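Local coordinates for betaine aldehyde dehydrogenase (Staphylococcus aureus subsp. aureus COL, PDB 4QTO), which probably catalyses the NAD-dependent oxidation of betaine aldehyde to glycine betaine, at residues I287-A292 with E426-A431; A292-A297 with K326-Q331; G316-V321 with C404-R409. All blocks are in the same frame, centred on the assembly; numbering follows the deposited sequence.

Contact 1 of 3, residues I287-A292 with E426-A431; sequences IIFDDA and ETEQEA
F289 reaches from just after strand 285-288 to the first turn of helix 428-436, where its ring meets E428 and A431. From CB the side chain sets CG anti to its own carbonyl carbon (chi1 -76°), which carries the ring toward the helix. On one flank, CE2 passes 3.7 Å from CG2 of I287, two residues earlier. On the other, CE1 comes up 3.9 Å from E428 CA and 4.1 Å from E428 CB, so the helix backbone is met by the ring edge, near the ring plane. At the tip, CZ approaches A431 CB obliquely at 4.4 Å, and that methyl also receives I287 CG2 at 4.0 Å.

The carboxylate of E428 stands nearly perpendicular to the ring, 87° between planes; its chain runs out extended to a salt bridge with R456. F425 adds an edge-to-face partner to F289, and helix 451-460 touches the phenylalanine through K453 and V457. T427 is the N-cap of the helix, its OG1 accepting from E430 N at 3.0 Å, which fixes the turn carrying E428 and A431. Helix 428-436 packs on the sheet here, within the beta-alpha-beta crossover from strand 419-425 to the parallel strand 443-447, part of the alpha/beta fold of aldehyde dehydrogenases.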
# COMPACT_ATOMS: atom_id res chain seq x y z
N ILE A 287 25.37 4.50 -20.98
CA ILE A 287 25.25 3.77 -22.23
C ILE A 287 24.68 4.68 -23.32
O ILE A 287 23.55 5.15 -23.21
CB ILE A 287 24.33 2.55 -22.03
CG1 ILE A 287 24.87 1.64 -20.93
CG2 ILE A 287 24.14 1.79 -23.32
CD1 ILE A 287 23.92 0.55 -20.51
N ILE A 288 25.45 4.85 -24.38
CA ILE A 288 25.09 5.76 -25.47
C ILE A 288 24.95 5.01 -26.78
O ILE A 288 25.93 4.49 -27.33
CB ILE A 288 26.13 6.87 -25.56
CG1 ILE A 288 26.31 7.60 -24.21
CG2 ILE A 288 25.79 7.84 -26.69
CD1 ILE A 288 27.49 8.52 -24.19
N PHE A 289 23.73 4.92 -27.28
CA PHE A 289 23.46 4.28 -28.57
C PHE A 289 23.67 5.21 -29.74
O PHE A 289 23.66 6.45 -29.58
CB PHE A 289 22.03 3.75 -28.58
CG PHE A 289 21.85 2.49 -27.79
CD1 PHE A 289 22.07 1.26 -28.40
CD2 PHE A 289 21.49 2.51 -26.46
CE1 PHE A 289 21.93 0.08 -27.69
CE2 PHE A 289 21.33 1.33 -25.75
CZ PHE A 289 21.55 0.10 -26.38
N ASP A 290 23.81 4.63 -30.94
CA ASP A 290 24.03 5.44 -32.14
C ASP A 290 22.82 6.28 -32.53
O ASP A 290 22.95 7.17 -33.36
CB ASP A 290 24.67 4.65 -33.29
CG ASP A 290 23.81 3.59 -33.88
OD1 ASP A 290 22.56 3.65 -33.74
OD2 ASP A 290 24.41 2.70 -34.57
N ASP A 291 21.66 6.03 -31.90
CA ASP A 291 20.49 6.83 -32.12
C ASP A 291 20.13 7.75 -30.94
O ASP A 291 19.00 8.24 -30.86
CB ASP A 291 19.29 5.99 -32.55
CG ASP A 291 18.86 4.98 -31.52
OD1 ASP A 291 19.52 4.85 -30.47
OD2 ASP A 291 17.82 4.29 -31.77
N ALA A 292 21.09 7.97 -30.06
CA ALA A 292 20.95 8.98 -29.05
C ALA A 292 20.98 10.36 -29.70
O ALA A 292 21.52 10.54 -30.82
CB ALA A 292 22.11 8.91 -28.11
N GLU A 426 28.83 -3.42 -29.60
CA GLU A 426 28.28 -3.58 -30.94
C GLU A 426 26.75 -3.56 -30.95
O GLU A 426 26.13 -2.90 -31.79
CB GLU A 426 28.79 -4.89 -31.54
CG GLU A 426 28.42 -5.11 -32.98
CD GLU A 426 29.04 -4.08 -33.93
OE1 GLU A 426 30.13 -3.52 -33.64
OE2 GLU A 426 28.42 -3.88 -34.99
N THR A 427 26.16 -4.30 -30.03
CA THR A 427 24.74 -4.50 -29.95
C THR A 427 24.14 -4.14 -28.59
O THR A 427 24.83 -4.02 -27.60
CB THR A 427 24.43 -6.02 -30.15
OG1 THR A 427 25.01 -6.78 -29.07
CG2 THR A 427 24.96 -6.56 -31.49
N GLU A 428 22.83 -4.04 -28.57
CA GLU A 428 22.10 -3.83 -27.33
C GLU A 428 22.46 -4.92 -26.29
O GLU A 428 22.68 -4.62 -25.11
CB GLU A 428 20.63 -3.86 -27.71
CG GLU A 428 19.65 -3.77 -26.62
CD GLU A 428 18.21 -3.90 -27.16
OE1 GLU A 428 17.95 -3.55 -28.34
OE2 GLU A 428 17.35 -4.29 -26.35
N GLN A 429 22.54 -6.17 -26.74
CA GLN A 429 22.88 -7.28 -25.85
C GLN A 429 24.27 -7.13 -25.25
O GLN A 429 24.47 -7.37 -24.05
CB GLN A 429 22.76 -8.62 -26.60
CG GLN A 429 21.32 -8.98 -27.02
CD GLN A 429 20.71 -8.15 -28.17
OE1 GLN A 429 21.40 -7.52 -29.02
NE2 GLN A 429 19.37 -8.19 -28.23
N GLU A 430 25.23 -6.71 -26.06
CA GLU A 430 26.60 -6.48 -25.57
C GLU A 430 26.66 -5.30 -24.58
O GLU A 430 27.36 -5.37 -23.57
CB GLU A 430 27.59 -6.27 -26.71
CG GLU A 430 29.01 -6.24 -26.17
CD GLU A 430 30.11 -6.12 -27.23
OE1 GLU A 430 29.87 -5.65 -28.36
OE2 GLU A 430 31.24 -6.50 -26.88
N ALA A 431 25.90 -4.24 -24.84
CA ALA A 431 25.84 -3.08 -23.92
C ALA A 431 25.40 -3.54 -22.53
O ALA A 431 25.98 -3.17 -21.51
CB ALA A 431 24.88 -2.01 -24.44

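Contact 2 of 3, residues A292-A297 with K326-Q331; sequences ADFELA and KDKFEQ
The side chain of K328 lies over one face of the F294 ring, while F329 meets the same ring at its edge. With CG anti to the backbone N (chi1 -176°), F294 projects from the first turn of helix 294-306 toward helix 323-337. K328 is extended along its whole length and passes over the ring so that CE stands 3.6 Å from the ring centroid, 3° off the normal, a CH-pi contact almost exactly central. NZ lies 4.2 Å from the centroid, 17° off the normal, close enough for a cation-pi interaction. Nearer the lysine backbone, K328 CG packs 3.6 Å from F294 CZ.

At the rim of the ring, F294 CE1 points at the backbone of the opposite helix, 3.8 Å from F329 CA and 4.1 Å from F329 CB. The F329 ring turns its own edge to this seam, with F294 CE1 and the carbonyl of A297 near its plane, and continues inward to I288 of the sheet. D293 is the N-cap of helix 294-306, its OD1 taking the N-H of L296 from above the carboxylate plane. L296 itself faces P512 of the second subunit.

K328 is modelled in two conformers and touches a crystal neighbour, so the cation-pi geometry describes one of them. The chemistry thus divides: an apolar seam of phenylalanine edges inside, and outside it a lysine whose aliphatic chain shields the F294 face while its ammonium probably remains accessible to solvent at the exposed margin.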
# COMPACT_ATOMS: atom_id res chain seq x y z
N ALA A 292 21.09 7.97 -30.06
CA ALA A 292 20.95 8.98 -29.05
C ALA A 292 20.98 10.36 -29.70
O ALA A 292 21.52 10.54 -30.82
CB ALA A 292 22.11 8.91 -28.11
N ASP A 293 20.39 11.33 -29.02
CA ASP A 293 20.56 12.75 -29.36
C ASP A 293 22.04 12.97 -29.02
O ASP A 293 22.47 12.94 -27.84
CB ASP A 293 19.64 13.59 -28.50
CG ASP A 293 19.84 15.08 -28.65
OD1 ASP A 293 20.97 15.54 -28.97
OD2 ASP A 293 18.85 15.80 -28.33
N PHE A 294 22.88 13.13 -30.06
CA PHE A 294 24.32 13.14 -29.86
C PHE A 294 24.85 14.26 -29.00
O PHE A 294 25.62 14.01 -28.06
CB PHE A 294 25.04 13.11 -31.23
CG PHE A 294 26.52 13.02 -31.12
CD1 PHE A 294 27.14 11.81 -30.88
CD2 PHE A 294 27.27 14.17 -31.17
CE1 PHE A 294 28.53 11.74 -30.74
CE2 PHE A 294 28.65 14.10 -31.07
CZ PHE A 294 29.27 12.89 -30.84
N GLU A 295 24.42 15.50 -29.27
CA GLU A 295 24.90 16.60 -28.42
C GLU A 295 24.40 16.48 -26.99
O GLU A 295 25.10 16.87 -26.06
CB GLU A 295 24.65 17.96 -29.05
CG GLU A 295 25.53 18.20 -30.31
CD GLU A 295 27.08 18.14 -30.12
OE1 GLU A 295 27.81 18.03 -31.15
OE2 GLU A 295 27.64 18.18 -28.98
N LEU A 296 23.21 15.92 -26.79
CA LEU A 296 22.73 15.68 -25.43
C LEU A 296 23.64 14.65 -24.73
O LEU A 296 23.99 14.82 -23.55
CB LEU A 296 21.29 15.12 -25.48
CG LEU A 296 20.72 14.74 -24.11
CD1 LEU A 296 20.42 15.94 -23.24
CD2 LEU A 296 19.44 13.92 -24.31
N ALA A 297 24.01 13.59 -25.45
CA ALA A 297 24.82 12.52 -24.89
C ALA A 297 26.20 13.01 -24.52
O ALA A 297 26.76 12.59 -23.49
CB ALA A 297 24.91 11.34 -25.84
N LYS A 326 31.61 5.48 -31.84
CA LYS A 326 32.63 5.60 -30.82
C LYS A 326 33.70 6.62 -31.15
O LYS A 326 34.05 7.43 -30.30
CB LYS A 326 33.25 4.22 -30.56
CG LYS A 326 34.34 4.22 -29.54
CD LYS A 326 34.72 2.77 -29.28
CE LYS A 326 35.87 2.63 -28.34
NZ LYS A 326 37.13 3.05 -29.00
N ASP A 327 34.21 6.62 -32.38
CA ASP A 327 35.23 7.60 -32.76
C ASP A 327 34.70 9.05 -32.71
O ASP A 327 35.36 9.94 -32.18
CB ASP A 327 35.82 7.25 -34.10
CG ASP A 327 36.58 5.95 -34.08
OD1 ASP A 327 37.06 5.54 -33.00
OD2 ASP A 327 36.79 5.37 -35.16
N LYS A 328 33.50 9.28 -33.25
CA LYS A 328 32.85 10.59 -33.24
C LYS A 328 32.66 11.05 -31.79
O LYS A 328 32.94 12.21 -31.42
CB LYS A 328 31.47 10.43 -33.91
CG LYS A 328 30.60 11.66 -33.98
CD LYS A 328 29.20 11.34 -34.45
CE LYS A 328 28.37 12.60 -34.55
NZ LYS A 328 26.99 12.35 -35.05
N PHE A 329 32.18 10.14 -30.96
CA PHE A 329 31.94 10.44 -29.55
C PHE A 329 33.24 10.78 -28.78
O PHE A 329 33.29 11.80 -28.07
CB PHE A 329 31.21 9.31 -28.86
CG PHE A 329 31.04 9.56 -27.38
CD1 PHE A 329 30.01 10.38 -26.93
CD2 PHE A 329 31.94 9.04 -26.48
CE1 PHE A 329 29.89 10.68 -25.59
CE2 PHE A 329 31.81 9.30 -25.12
CZ PHE A 329 30.77 10.11 -24.69
N GLU A 330 34.26 9.94 -28.93
CA GLU A 330 35.51 10.19 -28.22
C GLU A 330 36.08 11.55 -28.61
O GLU A 330 36.51 12.33 -27.75
CB GLU A 330 36.55 9.09 -28.48
CG GLU A 330 36.22 7.79 -27.80
CD GLU A 330 37.19 6.66 -28.11
OE1 GLU A 330 38.18 6.88 -28.82
OE2 GLU A 330 36.93 5.55 -27.62
N GLN A 331 36.09 11.86 -29.90
CA GLN A 331 36.60 13.14 -30.32
C GLN A 331 35.83 14.31 -29.72
O GLN A 331 36.42 15.30 -29.26
CB GLN A 331 36.64 13.24 -31.84
CG GLN A 331 37.39 14.50 -32.20
CD GLN A 331 38.82 14.46 -31.61
OE1 GLN A 331 39.58 13.56 -31.97
NE2 GLN A 331 39.17 15.36 -30.65

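Contact 3 of 3, residues G316-V321 with C404-R409; sequences GSRILV and CDTSMR
R318 and T406 both turn their first side-chain branch anti to the backbone N, CG of the arginine at chi1 -173° and OG1 of the threonine at -162°, and the arginine then runs extended to NE. Its guanidinium is thereby delivered to the threonine hydroxyl. R318 NH2 donates to T406 OG1 at 3.0 Å in a bent bond, with an N-H...O angle of 135°, and T406 CB sits 3.5 Å from the same NH2.

The guanidinium is shared among several partners: NE forms a salt bridge with E423 on the adjacent strand, and NH1 gives a hydrogen bond to the carbonyl of D437. T406 OG1 is also hydrogen-bonded to D437 OD2, so the two side chains converge on one residue just after helix 428-436. The contact thus reaches past strand 419-425 in the sheet of the aldehyde dehydrogenase catalytic domain, tying strand 318-322 to the loop after strand 399-402. G316, at the start of the first segment, lies three residues after the modified Cys313.

That loop after strand 399-402 holds its own shape. D405 to M408 form a type I turn, closed by M408 N to D405 O at 3.0 Å, and D405 OD1 takes the N-H of S407 at 2.8 Å, an Asx turn that presents T406 at its corner. The side chain of T406 touches L434 of helix 428-436.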
# COMPACT_ATOMS: atom_id res chain seq x y z
N GLY A 316 29.13 8.92 -13.60
CA GLY A 316 29.11 8.13 -14.80
C GLY A 316 30.52 7.91 -15.26
O GLY A 316 30.94 8.43 -16.30
N SER A 317 31.26 7.10 -14.50
CA SER A 317 32.64 6.89 -14.85
C SER A 317 32.88 5.87 -15.95
O SER A 317 33.99 5.85 -16.50
CB SER A 317 33.43 6.42 -13.63
OG SER A 317 33.02 5.13 -13.23
N ARG A 318 31.89 5.04 -16.26
CA ARG A 318 32.06 3.99 -17.24
C ARG A 318 31.18 4.25 -18.46
O ARG A 318 30.01 3.88 -18.50
CB ARG A 318 31.75 2.62 -16.65
CG ARG A 318 32.09 1.49 -17.58
CD ARG A 318 31.75 0.13 -17.00
NE ARG A 318 32.23 -0.91 -17.90
CZ ARG A 318 32.20 -2.20 -17.60
NH1 ARG A 318 31.68 -2.60 -16.46
NH2 ARG A 318 32.70 -3.10 -18.45
N ILE A 319 31.77 4.89 -19.46
CA ILE A 319 30.99 5.22 -20.66
C ILE A 319 31.05 4.02 -21.61
O ILE A 319 32.13 3.47 -21.88
CB ILE A 319 31.48 6.48 -21.36
CG1 ILE A 319 31.33 7.70 -20.42
CG2 ILE A 319 30.72 6.67 -22.67
CD1 ILE A 319 32.06 8.93 -20.85
N LEU A 320 29.89 3.59 -22.07
CA LEU A 320 29.73 2.49 -23.02
C LEU A 320 29.06 3.10 -24.23
O LEU A 320 27.92 3.55 -24.15
CB LEU A 320 28.89 1.37 -22.45
CG LEU A 320 29.50 0.61 -21.30
CD1 LEU A 320 28.53 -0.23 -20.51
CD2 LEU A 320 30.58 -0.27 -21.85
N VAL A 321 29.78 3.17 -25.36
CA VAL A 321 29.27 3.87 -26.55
C VAL A 321 29.24 2.92 -27.74
O VAL A 321 30.14 2.08 -27.94
CB VAL A 321 30.10 5.15 -26.86
CG1 VAL A 321 31.56 4.82 -27.12
CG2 VAL A 321 29.50 5.92 -28.03
N CYS A 404 40.30 0.79 -23.68
CA CYS A 404 40.23 -0.07 -22.49
C CYS A 404 39.15 -1.15 -22.65
O CYS A 404 38.39 -1.15 -23.63
CB CYS A 404 40.23 0.69 -21.14
SG CYS A 404 39.47 2.29 -20.84
N ASP A 405 39.16 -2.14 -21.76
CA ASP A 405 38.22 -3.21 -21.82
C ASP A 405 37.88 -3.69 -20.44
O ASP A 405 38.54 -3.38 -19.47
CB ASP A 405 38.72 -4.34 -22.70
CG ASP A 405 39.82 -5.10 -22.07
OD1 ASP A 405 39.53 -6.00 -21.25
OD2 ASP A 405 40.99 -4.90 -22.49
N THR A 406 36.80 -4.44 -20.38
CA THR A 406 36.22 -4.88 -19.12
C THR A 406 37.15 -5.68 -18.21
O THR A 406 36.95 -5.71 -16.99
CB THR A 406 34.90 -5.63 -19.39
OG1 THR A 406 34.13 -5.71 -18.20
CG2 THR A 406 35.15 -7.02 -19.97
N SER A 407 38.21 -6.27 -18.76
CA SER A 407 39.15 -7.03 -17.93
C SER A 407 40.06 -6.14 -17.08
O SER A 407 40.70 -6.62 -16.14
CB SER A 407 40.05 -7.91 -18.81
OG SER A 407 40.98 -7.14 -19.55
N MET A 408 40.14 -4.86 -17.42
CA MET A 408 41.07 -3.95 -16.74
C MET A 408 40.65 -3.44 -15.38
O MET A 408 39.48 -3.15 -15.15
CB MET A 408 41.33 -2.74 -17.62
CG MET A 408 41.98 -3.06 -18.95
SD MET A 408 42.14 -1.56 -19.93
CE MET A 408 43.08 -2.22 -21.33
N ARG A 409 41.62 -3.26 -14.49
CA ARG A 409 41.33 -2.66 -13.18
C ARG A 409 40.74 -1.25 -13.28
O ARG A 409 39.87 -0.89 -12.48
CB ARG A 409 42.60 -2.58 -12.32
CG ARG A 409 43.18 -3.92 -11.89
CD ARG A 409 44.35 -3.70 -10.94
NE ARG A 409 43.95 -2.94 -9.77
CZ ARG A 409 44.75 -2.27 -8.95
NH1 ARG A 409 46.07 -2.22 -9.16
NH2 ARG A 409 44.23 -1.60 -7.93

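Overall arrangement
All three contacts gather round one mixed, largely parallel sheet. Contacts 1 and 3 sit on neighbouring strands, 285-288 and 318-322, and are joined directly by the probable backbone hydrogen bond from I288 N to L320 O. Contact 1 is buried and apolar; contact 3, partly buried, rests on an arginine hydrogen bond with charged partners around it. Contact 2 pairs the helices that follow those same two strands and is the most open, with an exposed lysine at its margin. Its F329 reaches in to meet I288 of contact 1 and I319 and V321 of contact 3, linking that more open helix layer to the interior. A292 belongs to both contacts 1 and 2.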